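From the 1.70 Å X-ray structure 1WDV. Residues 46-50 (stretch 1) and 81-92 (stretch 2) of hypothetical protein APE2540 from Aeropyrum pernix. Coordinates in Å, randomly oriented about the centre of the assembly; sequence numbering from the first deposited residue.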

ATOM      1  N   LEU A  46      -0.392   4.024  -2.150  1.00  7.40           N
ATOM      2  CA  LEU A  46      -0.501   5.423  -2.531  1.00  6.83           C
ATOM      3  C   LEU A  46      -1.753   6.051  -1.979  1.00  6.91           C
ATOM      4  O   LEU A  46      -2.838   5.512  -2.147  1.00 11.43           O
ATOM      5  CB  LEU A  46      -0.550   5.554  -4.057  1.00  9.19           C
ATOM      6  CG  LEU A  46       0.630   4.921  -4.793  1.00 11.42           C
ATOM      7  CD1 LEU A  46       0.380   5.019  -6.324  1.00 14.81           C
ATOM      8  CD2 LEU A  46       1.921   5.616  -4.375  1.00 15.46           C
ATOM      9  N   ILE A  47      -1.626   7.209  -1.340  1.00  5.55           N
ATOM     10  CA  ILE A  47      -2.837   7.855  -0.829  1.00  5.87           C
ATOM     11  C   ILE A  47      -3.414   8.759  -1.918  1.00  8.30           C
ATOM     12  O   ILE A  47      -2.711   9.606  -2.512  1.00  7.29           O
ATOM     13  CB  ILE A  47      -2.529   8.665   0.446  1.00  6.79           C
ATOM     14  CG1 ILE A  47      -1.917   7.744   1.510  1.00  7.43           C
ATOM     15  CG2 ILE A  47      -3.792   9.329   0.977  1.00  9.03           C
ATOM     16  CD1 ILE A  47      -2.820   6.555   1.950  1.00  9.84           C
ATOM     17  N   VAL A  48      -4.710   8.582  -2.181  1.00  7.27           N
ATOM     18  CA  VAL A  48      -5.400   9.350  -3.213  1.00  6.26           C
ATOM     19  C   VAL A  48      -6.563  10.098  -2.560  1.00  8.49           C
ATOM     20  O   VAL A  48      -7.241   9.555  -1.681  1.00  8.15           O
ATOM     21  CB  VAL A  48      -5.911   8.385  -4.307  1.00  8.37           C
ATOM     22  CG1 VAL A  48      -6.744   9.115  -5.359  1.00 10.14           C
ATOM     23  CG2 VAL A  48      -4.693   7.729  -4.984  1.00  8.03           C
ATOM     24  N   LEU A  49      -6.784  11.340  -3.002  1.00  5.94           N
ATOM     25  CA  LEU A  49      -7.839  12.167  -2.425  1.00  5.77           C
ATOM     26  C   LEU A  49      -8.880  12.567  -3.444  1.00  7.87           C
ATOM     27  O   LEU A  49      -8.523  12.940  -4.556  1.00 10.44           O
ATOM     28  CB  LEU A  49      -7.228  13.453  -1.881  1.00  8.82           C
ATOM     29  CG  LEU A  49      -6.017  13.274  -0.960  1.00  6.21           C
ATOM     30  CD1 LEU A  49      -5.472  14.661  -0.602  1.00  9.71           C
ATOM     31  CD2 LEU A  49      -6.422  12.519   0.294  1.00  8.01           C
ATOM     32  N   ASP A  50     -10.165  12.511  -3.095  1.00  8.43           N
ATOM     33  CA  ASP A  50     -11.144  13.008  -4.038  1.00 10.74           C
ATOM     34  C   ASP A  50     -11.477  14.445  -3.612  1.00 13.13           C
ATOM     35  O   ASP A  50     -10.936  14.949  -2.622  1.00 11.58           O
ATOM     36  CB  ASP A  50     -12.402  12.103  -4.144  1.00 10.21           C
ATOM     37  CG  ASP A  50     -13.227  12.016  -2.859  1.00 12.05           C
ATOM     38  OD1 ASP A  50     -13.327  13.006  -2.113  1.00 12.84           O
ATOM     39  OD2 ASP A  50     -13.819  10.918  -2.614  1.00 12.97           O
TER
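Stretch 2, residues 81-92: LARANEVVELTG

Stretch 2 meets strand 46-50 in two ways: its first residues pair with the strand edge through a short antiparallel bridge, and the helix that follows packs across the strand through apolar side chains.

The bridge joins Val 48 and Leu 81. They form a non-hydrogen-bonded antiparallel pair, with CA of Val 48 and CA of Leu 81 4.5 Å apart. Their side chains lie on the same face of the sheet and touch loosely, CG2 of Val 48 to CD2 of Leu 81 at 4.2 Å. The hydrogen bond falls one residue further along. Ala 82 N donates to Ile 47 O at 2.9 Å, nearly straight at 171°, and it is the only direct hydrogen bond between the stretches. Water 1 adds a second link. It donates to Ile 47 O and to Ala 82 O, at 2.9 Å from each, so the Ile 47 carbonyl accepts from both the amide and the water.

After Ala 82 the chain is extended through Arg 83, the N-cap residue, and then enters helix 84-91. The helix runs almost at right angles to the strand. Its N-to-C direction makes 93° with that of the strand, and the axes approach to 9.2 Å.

Ile 47 and Leu 49 alternate with Val 48 along the strand, and both point toward stretch 2. Ala 82 is small and touches both: its CB lies 3.8 Å from CG2 of Ile 47 and 3.8 Å from CG of Leu 49. Ile 47 also reaches the helix. Its CG1 is 4.0 Å from CG1 of Val 87, and its CD1 is 3.6 Å from CG2 of Thr 91. Leu 49 meets Leu 90, CD2 to CD1 at 3.6 Å. Leu 90 and Thr 91 come three and four residues after Val 87, about one helical turn, so the three gather on one side of the helix.

Glu 86 points toward the strand as well, and its OE1 lies 3.7 Å from CD1 of Leu 49. The same OE1 accepts a hydrogen bond from Arg 83 N at 2.7 Å, which ties the carboxylate to the start of the helix. Near the other end, Thr 91 OG1 donates to Val 87 O at 2.7 Å, while its methyl faces Ile 47. Gly 92 follows with positive phi and ends the helical conformation. Asp 50 makes no contact with stretch 2. In total the two stretches bury 411 Å², both sides summed.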

ATOM      1  N   LEU A  81      -3.380  12.746  -6.325  1.00  8.77           N
ATOM      2  CA  LEU A  81      -2.495  12.104  -5.364  1.00  6.67           C
ATOM      3  C   LEU A  81      -2.352  13.045  -4.193  1.00  7.59           C
ATOM      4  O   LEU A  81      -2.284  14.264  -4.392  1.00  8.89           O
ATOM      5  CB  LEU A  81      -1.092  11.927  -5.943  1.00  7.92           C
ATOM      6  CG  LEU A  81      -0.982  10.860  -7.008  1.00 11.66           C
ATOM      7  CD1 LEU A  81       0.343  11.046  -7.762  1.00 10.96           C
ATOM      8  CD2 LEU A  81      -1.082   9.482  -6.339  1.00 12.58           C
ATOM      9  N   ALA A  82      -2.361  12.488  -2.990  1.00  7.10           N
ATOM     10  CA  ALA A  82      -2.101  13.276  -1.778  1.00  6.99           C
ATOM     11  C   ALA A  82      -0.627  13.645  -1.874  1.00  6.45           C
ATOM     12  O   ALA A  82       0.205  12.842  -2.340  1.00 10.73           O
ATOM     13  CB  ALA A  82      -2.296  12.420  -0.536  1.00  8.84           C
ATOM     14  N   ARG A  83      -0.293  14.859  -1.449  1.00  7.94           N
ATOM     15  CA  ARG A  83       1.102  15.292  -1.423  1.00  8.27           C
ATOM     16  C   ARG A  83       1.761  14.656  -0.192  1.00  8.62           C
ATOM     17  O   ARG A  83       1.072  14.226   0.735  1.00  8.38           O
ATOM     18  CB  ARG A  83       1.157  16.821  -1.402  1.00  6.91           C
ATOM     19  CG  ARG A  83       0.651  17.355  -2.751  1.00  9.53           C
ATOM     20  CD  ARG A  83       0.712  18.854  -2.873  1.00 12.30           C
ATOM     21  NE  ARG A  83      -0.142  19.499  -1.906  1.00 13.09           N
ATOM     22  CZ  ARG A  83      -1.380  19.929  -2.139  1.00 12.61           C
ATOM     23  NH1 ARG A  83      -1.963  19.802  -3.344  1.00 11.68           N
ATOM     24  NH2 ARG A  83      -2.050  20.478  -1.139  1.00 13.59           N
ATOM     25  N   ALA A  84       3.084  14.575  -0.170  1.00 10.18           N
ATOM     26  CA  ALA A  84       3.776  13.912   0.949  1.00  7.45           C
ATOM     27  C   ALA A  84       3.396  14.350   2.358  1.00  8.42           C
ATOM     28  O   ALA A  84       3.296  13.512   3.265  1.00  8.28           O
ATOM     29  CB  ALA A  84       5.297  14.009   0.753  1.00  5.88           C
ATOM     30  N   ASN A  85       3.183  15.647   2.564  1.00  9.19           N
ATOM     31  CA  ASN A  85       2.802  16.129   3.884  1.00  9.01           C
ATOM     32  C   ASN A  85       1.400  15.619   4.208  1.00  8.53           C
ATOM     33  O   ASN A  85       1.093  15.308   5.361  1.00  9.41           O
ATOM     34  CB  ASN A  85       2.842  17.667   3.911  1.00 11.78           C
ATOM     35  CG  ASN A  85       1.852  18.293   2.957  1.00 11.33           C
ATOM     36  OD1 ASN A  85       1.818  17.964   1.777  1.00 11.04           O
ATOM     37  ND2 ASN A  85       1.046  19.226   3.465  1.00 15.16           N
ATOM     38  N   GLU A  86       0.558  15.507   3.184  1.00  7.71           N
ATOM     39  CA  GLU A  86      -0.808  15.032   3.386  1.00  6.64           C
ATOM     40  C   GLU A  86      -0.797  13.553   3.721  1.00  9.45           C
ATOM     41  O   GLU A  86      -1.609  13.091   4.526  1.00  7.30           O
ATOM     42  CB  GLU A  86      -1.657  15.283   2.136  1.00  7.34           C
ATOM     43  CG  GLU A  86      -1.921  16.757   1.869  1.00  8.47           C
ATOM     44  CD  GLU A  86      -2.696  16.997   0.594  1.00 13.37           C
ATOM     45  OE1 GLU A  86      -2.264  16.495  -0.458  1.00 11.57           O
ATOM     46  OE2 GLU A  86      -3.744  17.698   0.641  1.00 13.98           O
ATOM     47  N   VAL A  87       0.094  12.802   3.065  1.00  8.06           N
ATOM     48  CA  VAL A  87       0.206  11.368   3.332  1.00  8.01           C
ATOM     49  C   VAL A  87       0.493  11.138   4.829  1.00  9.20           C
ATOM     50  O   VAL A  87      -0.163  10.327   5.479  1.00  9.36           O
ATOM     51  CB  VAL A  87       1.329  10.727   2.472  1.00  8.25           C
ATOM     52  CG1 VAL A  87       1.561   9.243   2.878  1.00  6.87           C
ATOM     53  CG2 VAL A  87       0.956  10.815   1.001  1.00  7.76           C
ATOM     54  N   VAL A  88       1.483  11.839   5.367  1.00  8.34           N
ATOM     55  CA  VAL A  88       1.820  11.668   6.769  1.00  8.13           C
ATOM     56  C   VAL A  88       0.711  12.118   7.702  1.00 10.09           C
ATOM     57  O   VAL A  88       0.360  11.406   8.656  1.00  9.86           O
ATOM     58  CB  VAL A  88       3.112  12.432   7.113  1.00  7.66           C
ATOM     59  CG1 VAL A  88       3.388  12.310   8.602  1.00  9.97           C
ATOM     60  CG2 VAL A  88       4.264  11.869   6.279  1.00 10.50           C
ATOM     61  N   GLU A  89       0.146  13.285   7.405  1.00  8.04           N
ATOM     62  CA  GLU A  89      -0.928  13.854   8.208  1.00 10.68           C
ATOM     63  C   GLU A  89      -2.172  12.964   8.257  1.00  8.69           C
ATOM     64  O   GLU A  89      -2.725  12.721   9.318  1.00  9.09           O
ATOM     65  CB  GLU A  89      -1.302  15.225   7.625  1.00 13.93           C
ATOM     66  CG  GLU A  89      -2.612  15.826   8.086  1.00 20.52           C
ATOM     67  CD  GLU A  89      -3.031  17.053   7.243  1.00 26.44           C
ATOM     68  OE1 GLU A  89      -2.695  17.108   6.030  1.00 28.73           O
ATOM     69  OE2 GLU A  89      -3.705  17.951   7.790  1.00 27.19           O
ATOM     70  N   LEU A  90      -2.612  12.469   7.098  1.00  7.57           N
ATOM     71  CA  LEU A  90      -3.854  11.661   7.057  1.00  5.55           C
ATOM     72  C   LEU A  90      -3.694  10.191   7.474  1.00  7.09           C
ATOM     73  O   LEU A  90      -4.683   9.550   7.864  1.00  8.28           O
ATOM     74  CB  LEU A  90      -4.466  11.735   5.646  1.00  5.85           C
ATOM     75  CG  LEU A  90      -4.872  13.128   5.142  1.00  7.52           C
ATOM     76  CD1 LEU A  90      -5.254  13.105   3.669  1.00  9.00           C
ATOM     77  CD2 LEU A  90      -5.995  13.656   6.031  1.00  8.58           C
ATOM     78  N   THR A  91      -2.467   9.654   7.442  1.00  7.05           N
ATOM     79  CA  THR A  91      -2.294   8.247   7.793  1.00  6.49           C
ATOM     80  C   THR A  91      -1.605   8.010   9.117  1.00  5.19           C
ATOM     81  O   THR A  91      -1.857   7.002   9.781  1.00  9.43           O
ATOM     82  CB  THR A  91      -1.466   7.449   6.741  1.00  7.95           C
ATOM     83  OG1 THR A  91      -0.127   7.934   6.734  1.00  8.79           O
ATOM     84  CG2 THR A  91      -2.035   7.601   5.327  1.00  8.36           C
ATOM     85  N   GLY A  92      -0.730   8.940   9.488  1.00  7.75           N
ATOM     86  CA  GLY A  92       0.034   8.796  10.709  1.00  9.64           C
ATOM     87  C   GLY A  92       1.303   7.970  10.500  1.00 11.73           C
ATOM     88  O   GLY A  92       1.975   7.593  11.467  1.00 12.04           O
TER
HETATM   89  O   HOH W   1       0.148   9.984  -2.593  1.00 12.90           O